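Acyl-CoA hydrolase (Bacillus cereus, PDB 1Y7U) probably hydrolyses the thioester of long-chain fatty acyl-CoAs, and binds coenzyme A and calcium. Local coordinates at residues S58-V63 against F122-K127; S51-R56 against M96-K101; L73-S78 against E111-A116. All blocks are in the same frame, centred on the assembly; numbering follows the deposited sequence.

Contact 1 (S58-V63 against F122-K127). With COA (coenzyme A), chain F.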
loop_
_atom_site.group_PDB
_atom_site.type_symbol
_atom_site.label_atom_id
_atom_site.label_comp_id
_atom_site.label_asym_id
_atom_site.label_seq_id
_atom_site.Cartn_x
_atom_site.Cartn_y
_atom_site.Cartn_z
ATOM N N SER A 58 19.158 -16.667 -14.043
ATOM C CA SER A 58 18.552 -17.270 -15.221
ATOM C C SER A 58 18.264 -16.325 -16.377
ATOM O O SER A 58 18.139 -16.768 -17.518
ATOM C CB SER A 58 17.244 -17.931 -14.833
ATOM O OG SER A 58 16.311 -16.926 -14.507
ATOM N N ARG A 59 18.140 -15.033 -16.087
ATOM C CA ARG A 59 17.824 -14.049 -17.115
ATOM C C ARG A 59 16.522 -14.507 -17.768
ATOM O O ARG A 59 16.257 -14.210 -18.929
ATOM C CB ARG A 59 18.932 -13.979 -18.166
ATOM C CG ARG A 59 20.335 -13.905 -17.594
ATOM C CD ARG A 59 20.895 -12.491 -17.512
ATOM N NE ARG A 59 20.164 -11.634 -16.587
ATOM C CZ ARG A 59 20.744 -10.802 -15.724
ATOM N NH1 ARG A 59 22.069 -10.723 -15.660
ATOM N NH2 ARG A 59 20.001 -10.033 -14.939
ATOM N N LYS A 60 15.725 -15.256 -17.011
ATOM C CA LYS A 60 14.435 -15.753 -17.483
ATOM C C LYS A 60 13.361 -15.289 -16.513
ATOM O O LYS A 60 13.667 -14.815 -15.418
ATOM C CB LYS A 60 14.407 -17.284 -17.533
ATOM C CG LYS A 60 15.320 -17.906 -18.555
ATOM C CD LYS A 60 14.851 -17.632 -19.969
ATOM C CE LYS A 60 15.873 -18.154 -20.972
ATOM N NZ LYS A 60 15.469 -17.927 -22.391
ATOM N N GLU A 61 12.105 -15.421 -16.922
ATOM C CA GLU A 61 10.990 -15.040 -16.075
ATOM C C GLU A 61 10.748 -16.243 -15.169
ATOM O O GLU A 61 10.327 -17.297 -15.636
ATOM C CB GLU A 61 9.750 -14.756 -16.927
ATOM C CG GLU A 61 9.990 -14.850 -18.429
ATOM C CD GLU A 61 8.786 -14.417 -19.248
ATOM O OE1 GLU A 61 8.361 -13.253 -19.104
ATOM O OE2 GLU A 61 8.268 -15.237 -20.035
ATOM N N CYS A 62 11.014 -16.089 -13.877
ATOM C CA CYS A 62 10.841 -17.201 -12.953
ATOM C C CYS A 62 9.571 -17.215 -12.126
ATOM O O CYS A 62 8.874 -16.215 -11.993
ATOM C CB CYS A 62 12.045 -17.287 -12.032
ATOM S SG CYS A 62 13.550 -17.638 -12.942
ATOM N N VAL A 63 9.299 -18.384 -11.566
ATOM C CA VAL A 63 8.123 -18.638 -10.744
ATOM C C VAL A 63 8.594 -19.351 -9.472
ATOM O O VAL A 63 9.537 -20.138 -9.507
ATOM C CB VAL A 63 7.149 -19.543 -11.515
ATOM C CG1 VAL A 63 6.833 -20.773 -10.705
ATOM C CG2 VAL A 63 5.903 -18.780 -11.871
ATOM N N PHE A 122 12.988 -21.835 -7.266
ATOM C CA PHE A 122 12.358 -21.189 -8.414
ATOM C C PHE A 122 12.545 -22.019 -9.684
ATOM O O PHE A 122 13.540 -22.726 -9.832
ATOM C CB PHE A 122 12.946 -19.789 -8.641
ATOM C CG PHE A 122 12.490 -18.757 -7.641
ATOM C CD1 PHE A 122 13.144 -18.612 -6.422
ATOM C CD2 PHE A 122 11.392 -17.947 -7.913
ATOM C CE1 PHE A 122 12.710 -17.676 -5.488
ATOM C CE2 PHE A 122 10.952 -17.012 -6.991
ATOM C CZ PHE A 122 11.611 -16.874 -5.774
ATOM N N VAL A 123 11.581 -21.936 -10.596
ATOM C CA VAL A 123 11.656 -22.659 -11.862
ATOM C C VAL A 123 11.540 -21.666 -13.009
ATOM O O VAL A 123 10.571 -20.907 -13.091
ATOM C CB VAL A 123 10.513 -23.687 -12.017
ATOM C CG1 VAL A 123 10.535 -24.278 -13.426
ATOM C CG2 VAL A 123 10.654 -24.782 -10.981
ATOM N N ALA A 124 12.526 -21.678 -13.899
ATOM C CA ALA A 124 12.519 -20.771 -15.041
ATOM C C ALA A 124 11.527 -21.275 -16.079
ATOM O O ALA A 124 11.538 -22.449 -16.441
ATOM C CB ALA A 124 13.915 -20.677 -15.641
ATOM N N LEU A 125 10.662 -20.390 -16.552
ATOM C CA LEU A 125 9.673 -20.783 -17.539
ATOM C C LEU A 125 9.735 -20.013 -18.853
ATOM O O LEU A 125 10.148 -18.852 -18.904
ATOM C CB LEU A 125 8.273 -20.670 -16.941
ATOM C CG LEU A 125 7.989 -21.633 -15.787
ATOM C CD1 LEU A 125 6.502 -21.629 -15.446
ATOM C CD2 LEU A 125 8.421 -23.031 -16.192
ATOM N N SER A 126 9.329 -20.685 -19.923
ATOM C CA SER A 126 9.307 -20.080 -21.244
ATOM C C SER A 126 7.989 -19.334 -21.349
ATOM O O SER A 126 7.071 -19.567 -20.555
ATOM C CB SER A 126 9.366 -21.158 -22.323
ATOM O OG SER A 126 8.208 -21.979 -22.290
ATOM N N LYS A 127 7.890 -18.450 -22.335
ATOM C CA LYS A 127 6.674 -17.672 -22.527
ATOM C C LYS A 127 5.407 -18.527 -22.569
ATOM O O LYS A 127 4.305 -17.997 -22.474
ATOM C CB LYS A 127 6.790 -16.827 -23.793
ATOM C CG LYS A 127 8.036 -15.962 -23.808
ATOM C CD LYS A 127 8.037 -14.984 -24.973
ATOM C CE LYS A 127 7.159 -13.773 -24.686
ATOM N NZ LYS A 127 7.689 -12.965 -23.550
HETATM N N1A COA F . 9.636 -28.020 -4.930
HETATM C C2A COA F . 10.872 -27.832 -5.443
HETATM N N3A COA F . 11.088 -27.985 -6.777
HETATM C C4A COA F . 10.096 -28.318 -7.576
HETATM C C5A COA F . 8.849 -28.468 -7.081
HETATM C C6A COA F . 8.592 -28.319 -5.734
HETATM N N6A COA F . 7.367 -28.149 -5.242
HETATM N N7A COA F . 8.084 -28.786 -8.090
HETATM C C8A COA F . 8.793 -28.804 -9.191
HETATM N N9A COA F . 10.051 -28.541 -8.896
HETATM C C1B COA F . 11.113 -28.392 -9.897
HETATM C C2B COA F . 12.043 -29.568 -10.037
HETATM O O2B COA F . 13.165 -29.295 -9.245
HETATM C C3B COA F . 12.433 -29.617 -11.497
HETATM O O3B COA F . 13.746 -29.230 -11.470
HETATM P P3B COA F . 14.904 -29.562 -12.395
HETATM O O7A COA F . 15.871 -28.611 -12.114
HETATM O O8A COA F . 14.733 -29.561 -13.777
HETATM O O9A COA F . 15.481 -30.761 -12.029
HETATM C C4B COA F . 11.601 -28.505 -12.070
HETATM O O4B COA F . 10.562 -28.347 -11.171
HETATM C C5B COA F . 10.982 -28.793 -13.398
HETATM O O5B COA F . 9.684 -29.282 -13.195
HETATM P P1A COA F . 8.852 -30.093 -14.285
HETATM O O1A COA F . 8.541 -31.454 -13.840
HETATM O O2A COA F . 9.589 -30.194 -15.542
HETATM O O3A COA F . 7.447 -29.384 -14.470
HETATM P P2A COA F . 6.423 -28.852 -13.380
HETATM O O4A COA F . 6.208 -29.774 -12.257
HETATM O O5A COA F . 5.189 -28.649 -14.095
HETATM O O6A COA F . 6.968 -27.458 -12.859
HETATM C CBP COA F . 5.525 -26.328 -11.218
HETATM C CCP COA F . 6.224 -26.295 -12.572
HETATM C CDP COA F . 5.139 -27.717 -10.781
HETATM C CEP COA F . 6.440 -25.763 -10.164
HETATM C CAP COA F . 4.133 -25.714 -11.374
HETATM O OAP COA F . 3.130 -26.688 -11.217
HETATM C C9P COA F . 3.765 -24.297 -11.088
HETATM O O9P COA F . 3.645 -23.414 -12.139
HETATM N N8P COA F . 3.566 -23.927 -9.863
HETATM C C7P COA F . 3.913 -22.622 -9.405
HETATM C C6P COA F . 3.617 -21.475 -10.350
HETATM C C5P COA F . 3.375 -20.179 -9.646
HETATM O O5P COA F . 2.681 -19.291 -10.184
HETATM N N4P COA F . 3.920 -20.053 -8.466
HETATM C C3P COA F . 3.376 -19.169 -7.505
HETATM C C2P COA F . 2.169 -19.808 -6.886
HETATM S S1P COA F . 0.691 -18.982 -7.362
HETATM O O HOH W 1 6.535 -12.909 -20.728
#
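Strands 61-63 and 122-125 run antiparallel, their axes approaching to 4.7 Å with N-to-C directions 140° apart. V63 and V123 form a hydrogen-bonded pair: V123 N donates to V63 O over 2.9 Å, in the carbonyl plane, whereas V63 N approaches V123 O from above the V123 carbonyl plane. L125 N also donates to E61 O. Between these bonds C62 faces A124 in a non-hydrogen-bonded pair with CA atoms 4.5 Å apart. On the C62 side of the sheet, SG stands beside the backbone N (chi1 -63°) and lies 4.1 Å from A124 CB, while CB of C62 approaches CD2 of F122 at 4.2 Å. This apolar side belongs to the HotDog fold, whose antiparallel sheet wraps the central helix 39-58: the ring of F122 packs on A50, S51 and A54 of that helix. The valines occupy the other face and line the coenzyme A pocket. V63 CG1 meets the pantetheine arm at C6P, and V123 CG2 lies 3.6 Å from O4B of the ribose. At the solvent end of the pairing, E61 and K127 cross obliquely. Their charges remain beyond salt-bridge range, with E61 OE2 4.2 Å from K127 NZ, but one water donates to E61 OE1 and accepts from K127 NZ at 3.0 Å. S58 OG, bonded to A54 O, probably also accepts from K60 N, as in an ST turn.

Contact 2 (S51-R56 against M96-K101)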
loop_
_atom_site.group_PDB
_atom_site.type_symbol
_atom_site.label_atom_id
_atom_site.label_comp_id
_atom_site.label_asym_id
_atom_site.label_seq_id
_atom_site.Cartn_x
_atom_site.Cartn_y
_atom_site.Cartn_z
ATOM N N SER A 51 13.324 -13.998 -5.758
ATOM C CA SER A 51 12.824 -14.071 -7.119
ATOM C C SER A 51 13.710 -13.198 -8.001
ATOM O O SER A 51 13.854 -13.452 -9.196
ATOM C CB SER A 51 11.377 -13.577 -7.193
ATOM O OG SER A 51 11.301 -12.161 -7.212
ATOM N N ILE A 52 14.298 -12.163 -7.412
ATOM C CA ILE A 52 15.175 -11.284 -8.169
ATOM C C ILE A 52 16.467 -12.036 -8.450
ATOM O O ILE A 52 16.997 -11.969 -9.555
ATOM C CB ILE A 52 15.481 -9.979 -7.400
ATOM C CG1 ILE A 52 14.203 -9.143 -7.272
ATOM C CG2 ILE A 52 16.560 -9.184 -8.121
ATOM C CD1 ILE A 52 14.367 -7.884 -6.465
ATOM N N SER A 53 16.970 -12.759 -7.453
ATOM C CA SER A 53 18.190 -13.542 -7.636
ATOM C C SER A 53 17.933 -14.573 -8.728
ATOM O O SER A 53 18.764 -14.796 -9.600
ATOM C CB SER A 53 18.579 -14.269 -6.346
ATOM O OG SER A 53 19.097 -13.379 -5.372
ATOM N N ALA A 54 16.770 -15.200 -8.675
ATOM C CA ALA A 54 16.422 -16.200 -9.658
ATOM C C ALA A 54 16.497 -15.638 -11.073
ATOM O O ALA A 54 17.087 -16.255 -11.950
ATOM C CB ALA A 54 15.027 -16.736 -9.380
ATOM N N SER A 55 15.918 -14.467 -11.308
ATOM C CA SER A 55 15.949 -13.914 -12.652
ATOM C C SER A 55 17.310 -13.348 -13.050
ATOM O O SER A 55 17.654 -13.336 -14.230
ATOM C CB SER A 55 14.860 -12.864 -12.817
ATOM O OG SER A 55 14.949 -11.906 -11.795
ATOM N N ARG A 56 18.092 -12.882 -12.086
ATOM C CA ARG A 56 19.413 -12.369 -12.423
ATOM C C ARG A 56 20.279 -13.513 -12.947
ATOM O O ARG A 56 21.011 -13.364 -13.925
ATOM C CB ARG A 56 20.086 -11.737 -11.206
ATOM C CG ARG A 56 19.865 -10.252 -11.110
ATOM C CD ARG A 56 20.646 -9.635 -9.970
ATOM N NE ARG A 56 20.471 -8.187 -9.965
ATOM C CZ ARG A 56 20.850 -7.375 -8.979
ATOM N NH1 ARG A 56 21.436 -7.866 -7.894
ATOM N NH2 ARG A 56 20.639 -6.067 -9.084
HETATM N N MSE A 96 16.284 -23.733 -9.591
HETATM C CA MSE A 96 17.413 -23.229 -8.828
HETATM C C MSE A 96 16.997 -22.961 -7.390
HETATM O O MSE A 96 15.858 -22.582 -7.127
HETATM C CB MSE A 96 17.934 -21.958 -9.489
HETATM C CG MSE A 96 16.824 -21.043 -9.934
HETATM SE SE MSE A 96 17.296 -19.967 -11.460
HETATM C CE MSE A 96 18.743 -19.030 -10.650
ATOM N N GLU A 97 17.907 -23.200 -6.453
ATOM C CA GLU A 97 17.609 -22.949 -5.055
ATOM C C GLU A 97 18.296 -21.689 -4.610
ATOM O O GLU A 97 19.512 -21.547 -4.731
ATOM C CB GLU A 97 18.046 -24.103 -4.174
ATOM C CG GLU A 97 17.102 -25.262 -4.220
ATOM C CD GLU A 97 17.232 -26.121 -3.001
ATOM O OE1 GLU A 97 16.696 -25.730 -1.947
ATOM O OE2 GLU A 97 17.885 -27.180 -3.085
ATOM N N VAL A 98 17.500 -20.765 -4.093
ATOM C CA VAL A 98 18.018 -19.494 -3.646
ATOM C C VAL A 98 18.052 -19.440 -2.135
ATOM O O VAL A 98 17.039 -19.668 -1.462
ATOM C CB VAL A 98 17.150 -18.343 -4.179
ATOM C CG1 VAL A 98 17.776 -17.011 -3.809
ATOM C CG2 VAL A 98 16.990 -18.471 -5.689
ATOM N N PHE A 99 19.234 -19.163 -1.605
ATOM C CA PHE A 99 19.403 -19.055 -0.166
ATOM C C PHE A 99 19.021 -17.629 0.208
ATOM O O PHE A 99 19.319 -16.678 -0.527
ATOM C CB PHE A 99 20.856 -19.310 0.228
ATOM C CG PHE A 99 21.123 -19.113 1.683
ATOM C CD1 PHE A 99 20.617 -20.009 2.624
ATOM C CD2 PHE A 99 21.825 -17.992 2.133
ATOM C CE1 PHE A 99 20.806 -19.790 4.001
ATOM C CE2 PHE A 99 22.021 -17.762 3.505
ATOM C CZ PHE A 99 21.507 -18.662 4.438
ATOM N N VAL A 100 18.344 -17.477 1.338
ATOM C CA VAL A 100 17.943 -16.158 1.787
ATOM C C VAL A 100 18.306 -16.007 3.241
ATOM O O VAL A 100 18.030 -16.876 4.064
ATOM C CB VAL A 100 16.443 -15.927 1.626
ATOM C CG1 VAL A 100 16.126 -14.474 1.924
ATOM C CG2 VAL A 100 16.010 -16.289 0.216
ATOM N N LYS A 101 18.907 -14.872 3.546
ATOM C CA LYS A 101 19.376 -14.568 4.879
ATOM C C LYS A 101 18.700 -13.284 5.372
ATOM O O LYS A 101 18.658 -12.283 4.658
ATOM C CB LYS A 101 20.884 -14.430 4.757
ATOM C CG LYS A 101 21.648 -13.942 5.921
ATOM C CD LYS A 101 23.071 -13.816 5.442
ATOM C CE LYS A 101 23.928 -13.027 6.385
ATOM N NZ LYS A 101 25.288 -12.925 5.799
#
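Two side chains of strand 96-101, selenomethionine M96 and V98, meet one side of helix 51-56 at S53 and A54. CG1 of V98, anti to the backbone N, lies 3.8 Å from CB of S53, so the valine touches the serine's methylene. The other branch, CG2, comes within 4.4 Å of A54 N. M96 starts from the crowded position between backbone N and carbonyl carbon (chi1 43°) and bends at chi3 (-61°), which lays its terminal CE beside the helix backbone, 3.5 Å from A54 O. Its SE is 4.5 Å from A54 CB. No hydrogen bond joins the two segments. The axes stay 8.7 Å apart and their directions differ by 137°. In the HotDog fold the central helix lies against the concave face of the sheet, and these contacts are part of that packing. S53 OG turns to partners outside the segments, S18 O and S86 OG. Farther out, V88 and T91 of neighbouring strand 81-91 pack on M96, and A50, one turn earlier in the helix, packs on V98. On the helix, R56 extends to a salt bridge with E105 of the third subunit.

Contact 3 (L73-S78 against E111-A116). With COA (coenzyme A), chain J; SO4 (sulfate ion), chain E.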
loop_
_atom_site.group_PDB
_atom_site.type_symbol
_atom_site.label_atom_id
_atom_site.label_comp_id
_atom_site.label_asym_id
_atom_site.label_seq_id
_atom_site.Cartn_x
_atom_site.Cartn_y
_atom_site.Cartn_z
ATOM N N LEU A 73 14.055 -17.309 14.499
ATOM C CA LEU A 73 15.011 -17.360 15.598
ATOM C C LEU A 73 14.902 -16.243 16.624
ATOM O O LEU A 73 14.995 -16.497 17.816
ATOM C CB LEU A 73 16.427 -17.426 15.018
ATOM C CG LEU A 73 16.537 -18.572 13.994
ATOM C CD1 LEU A 73 17.912 -18.581 13.352
ATOM C CD2 LEU A 73 16.242 -19.914 14.669
ATOM N N HIS A 74 14.718 -15.007 16.174
ATOM C CA HIS A 74 14.572 -13.883 17.094
ATOM C C HIS A 74 13.522 -12.959 16.544
ATOM O O HIS A 74 13.170 -13.034 15.368
ATOM C CB HIS A 74 15.868 -13.084 17.241
ATOM C CG HIS A 74 17.013 -13.879 17.777
ATOM N ND1 HIS A 74 17.920 -14.520 16.962
ATOM C CD2 HIS A 74 17.384 -14.162 19.046
ATOM C CE1 HIS A 74 18.802 -15.163 17.705
ATOM N NE2 HIS A 74 18.498 -14.961 18.973
ATOM N N PRO A 75 12.994 -12.073 17.387
ATOM C CA PRO A 75 11.976 -11.147 16.906
ATOM C C PRO A 75 12.661 -9.966 16.240
ATOM O O PRO A 75 13.824 -9.688 16.512
ATOM C CB PRO A 75 11.269 -10.738 18.189
ATOM C CG PRO A 75 12.400 -10.681 19.155
ATOM C CD PRO A 75 13.138 -11.969 18.849
ATOM N N VAL A 76 11.938 -9.294 15.354
ATOM C CA VAL A 76 12.437 -8.111 14.677
ATOM C C VAL A 76 11.460 -7.030 15.106
ATOM O O VAL A 76 10.291 -7.057 14.725
ATOM C CB VAL A 76 12.379 -8.275 13.175
ATOM C CG1 VAL A 76 12.910 -7.017 12.496
ATOM C CG2 VAL A 76 13.175 -9.501 12.772
ATOM N N ARG A 77 11.934 -6.089 15.909
ATOM C CA ARG A 77 11.079 -5.028 16.430
ATOM C C ARG A 77 11.208 -3.697 15.699
ATOM O O ARG A 77 11.964 -3.580 14.742
ATOM C CB ARG A 77 11.366 -4.850 17.922
ATOM C CG ARG A 77 11.213 -6.150 18.682
ATOM C CD ARG A 77 11.752 -6.082 20.101
ATOM N NE ARG A 77 11.645 -7.370 20.789
ATOM C CZ ARG A 77 10.498 -8.005 21.031
ATOM N NH1 ARG A 77 9.339 -7.481 20.647
ATOM N NH2 ARG A 77 10.509 -9.171 21.656
ATOM N N SER A 78 10.449 -2.705 16.155
ATOM C CA SER A 78 10.458 -1.376 15.556
ATOM C C SER A 78 11.810 -0.699 15.749
ATOM O O SER A 78 12.217 0.134 14.951
ATOM C CB SER A 78 9.374 -0.518 16.196
ATOM O OG SER A 78 9.649 -0.333 17.574
ATOM N N GLU A 111 24.029 -3.826 17.086
ATOM C CA GLU A 111 23.953 -5.258 17.330
ATOM C C GLU A 111 23.161 -5.923 16.214
ATOM O O GLU A 111 21.968 -5.663 16.049
ATOM C CB GLU A 111 23.236 -5.544 18.653
ATOM C CG GLU A 111 23.853 -4.941 19.901
ATOM C CD GLU A 111 25.255 -5.443 20.170
ATOM O OE1 GLU A 111 25.538 -6.621 19.860
ATOM O OE2 GLU A 111 26.071 -4.664 20.707
ATOM N N LYS A 112 23.817 -6.776 15.438
ATOM C CA LYS A 112 23.129 -7.487 14.369
ATOM C C LYS A 112 22.915 -8.914 14.838
ATOM O O LYS A 112 23.517 -9.350 15.815
ATOM C CB LYS A 112 23.976 -7.541 13.103
ATOM C CG LYS A 112 24.312 -6.225 12.487
ATOM C CD LYS A 112 25.115 -6.454 11.221
ATOM C CE LYS A 112 25.425 -5.142 10.517
ATOM N NZ LYS A 112 26.196 -5.362 9.252
ATOM N N ARG A 113 22.046 -9.634 14.143
ATOM C CA ARG A 113 21.795 -11.038 14.434
ATOM C C ARG A 113 20.856 -11.574 13.384
ATOM O O ARG A 113 19.951 -10.873 12.936
ATOM C CB ARG A 113 21.225 -11.244 15.831
ATOM C CG ARG A 113 19.928 -10.573 16.119
ATOM C CD ARG A 113 19.496 -10.974 17.512
ATOM N NE ARG A 113 18.234 -10.366 17.907
ATOM C CZ ARG A 113 17.611 -10.633 19.050
ATOM N NH1 ARG A 113 18.135 -11.499 19.908
ATOM N NH2 ARG A 113 16.466 -10.028 19.340
ATOM N N ILE A 114 21.094 -12.813 12.969
ATOM C CA ILE A 114 20.273 -13.414 11.939
ATOM C C ILE A 114 18.949 -13.918 12.524
ATOM O O ILE A 114 18.926 -14.796 13.380
ATOM C CB ILE A 114 21.082 -14.525 11.169
ATOM C CG1 ILE A 114 20.390 -15.868 11.269
ATOM C CG2 ILE A 114 22.498 -14.599 11.668
ATOM C CD1 ILE A 114 19.165 -15.953 10.390
ATOM N N ALA A 115 17.849 -13.324 12.058
ATOM C CA ALA A 115 16.509 -13.659 12.530
ATOM C C ALA A 115 15.880 -14.835 11.815
ATOM O O ALA A 115 14.956 -15.454 12.338
ATOM C CB ALA A 115 15.598 -12.453 12.405
ATOM N N ALA A 116 16.368 -15.138 10.617
ATOM C CA ALA A 116 15.837 -16.257 9.849
ATOM C C ALA A 116 16.618 -16.479 8.563
ATOM O O ALA A 116 17.252 -15.556 8.042
ATOM C CB ALA A 116 14.365 -16.008 9.512
HETATM N N1A COA J . 8.897 -23.579 16.169
HETATM C C2A COA J . 7.795 -23.990 16.759
HETATM N N3A COA J . 7.705 -23.807 18.055
HETATM C C4A COA J . 8.656 -23.274 18.740
HETATM C C5A COA J . 9.724 -22.851 18.152
HETATM C C6A COA J . 9.851 -23.007 16.860
HETATM N N6A COA J . 10.898 -22.608 16.224
HETATM N N7A COA J . 10.480 -22.339 19.024
HETATM C C8A COA J . 9.857 -22.416 20.145
HETATM N N9A COA J . 8.708 -23.013 20.006
HETATM C C1B COA J . 7.717 -23.407 21.012
HETATM C C2B COA J . 8.204 -24.387 21.973
HETATM O O2B COA J . 7.872 -25.605 21.472
HETATM C C3B COA J . 7.296 -24.193 23.092
HETATM O O3B COA J . 6.133 -24.841 22.765
HETATM P P3B COA J . 5.223 -25.489 23.802
HETATM O O7A COA J . 3.961 -25.720 23.330
HETATM O O8A COA J . 5.186 -24.736 24.957
HETATM O O9A COA J . 5.606 -26.787 24.066
HETATM C C4B COA J . 7.219 -22.729 23.134
HETATM O O4B COA J . 7.351 -22.378 21.837
HETATM C C5B COA J . 8.541 -22.210 23.568
HETATM O O5B COA J . 8.788 -22.194 24.904
HETATM P P1A COA J . 9.986 -21.410 25.231
HETATM O O1A COA J . 11.110 -22.220 25.019
HETATM O O2A COA J . 9.775 -20.920 26.533
HETATM O O3A COA J . 10.038 -20.296 24.203
HETATM P P2A COA J . 11.355 -19.648 23.755
HETATM O O4A COA J . 12.409 -20.509 23.300
HETATM O O5A COA J . 11.701 -18.402 24.352
HETATM O O6A COA J . 10.969 -19.329 22.346
HETATM C CBP COA J . 9.709 -17.867 20.890
HETATM C CCP COA J . 9.815 -18.615 22.181
HETATM C CDP COA J . 9.113 -18.714 19.844
HETATM C CEP COA J . 8.739 -16.853 21.272
HETATM C CAP COA J . 10.923 -17.172 20.332
HETATM O OAP COA J . 11.527 -18.036 19.468
HETATM C C9P COA J . 10.629 -15.970 19.532
HETATM O O9P COA J . 10.164 -14.820 20.089
HETATM N N8P COA J . 10.805 -16.068 18.282
HETATM C C7P COA J . 10.484 -15.010 17.435
HETATM C C6P COA J . 9.113 -15.035 16.841
HETATM C C5P COA J . 8.779 -13.721 16.291
HETATM O O5P COA J . 8.365 -12.883 16.969
HETATM N N4P COA J . 9.006 -13.502 15.079
HETATM C C3P COA J . 8.050 -13.173 14.118
HETATM C C2P COA J . 8.833 -12.675 12.953
HETATM S S1P COA J . 10.342 -11.917 13.443
HETATM S S SO4 E . 14.471 -9.839 22.557
HETATM O O1 SO4 E . 14.296 -8.571 21.770
HETATM O O2 SO4 E . 15.457 -9.604 23.661
HETATM O O3 SO4 E . 13.127 -10.240 23.096
HETATM O O4 SO4 E . 15.014 -10.957 21.713
#
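The buried, apolar part lies where loop 73-78 rests against the start of strand 112-125. V76 CG2 is 3.8 Å from A115 CB, and L73 runs side by side with I114, L73 CD1 lying 4.2 Å from I114 CD1. Backbone support is slight: L73 N donates to A115 O across 3.0 Å, but the bond is weak, bent to 125° at the hydrogen. A classic beta bulge sets A115 and A116 together opposite V102 in this long strand of the HotDog sheet. The side facing a bound sulfate is built differently, from flat polar groups. R113 leaves its backbone in the crowded position and then extends fully to NE, crossing H74 obliquely. Its CD sits over one face of the imidazole, 3.9 Å from the H74 ring centroid, a CH-pi contact, while CB of H74 lies over the centre of the guanidinium; the two planes are 26° apart. Past this overlap, R113 NH2 donates to O4 of the sulfate, an ion likely left by the crystallisation solution, at 2.9 Å. R77 grips the same ion from the loop through NE to O1, nearly straight at 176°, and through NH2 to O3. A coenzyme A held largely by the second subunit brings S1P to 3.6 Å from V76 N. With R77 NE and R113 NH2 5.7 Å apart, the shared anion probably offsets the repulsion of two like charges, and the nearby guanidinium would be expected to disfavour protonation of H74.

How the contacts relate
From the N terminus, helix 39-58 supplies the first segment of contact 2, and S58, at its end, opens contact 1; the loop after strand 61-71 then begins contact 3. The closures follow in another order. M96-K101 completes contact 2, E111-A116 contact 3 and F122-K127 contact 1. Contact 3 is therefore nested inside the loop closed by contact 1, while contact 2 crosses both. Contacts 1 and 3 use opposite ends of strand 112-125, their centres about 32 Å apart. Contacts 1 and 2 touch where F122 O meets M96 N between neighbouring strands, joining the central helix to strands 61-71, 112-125 and 95-105.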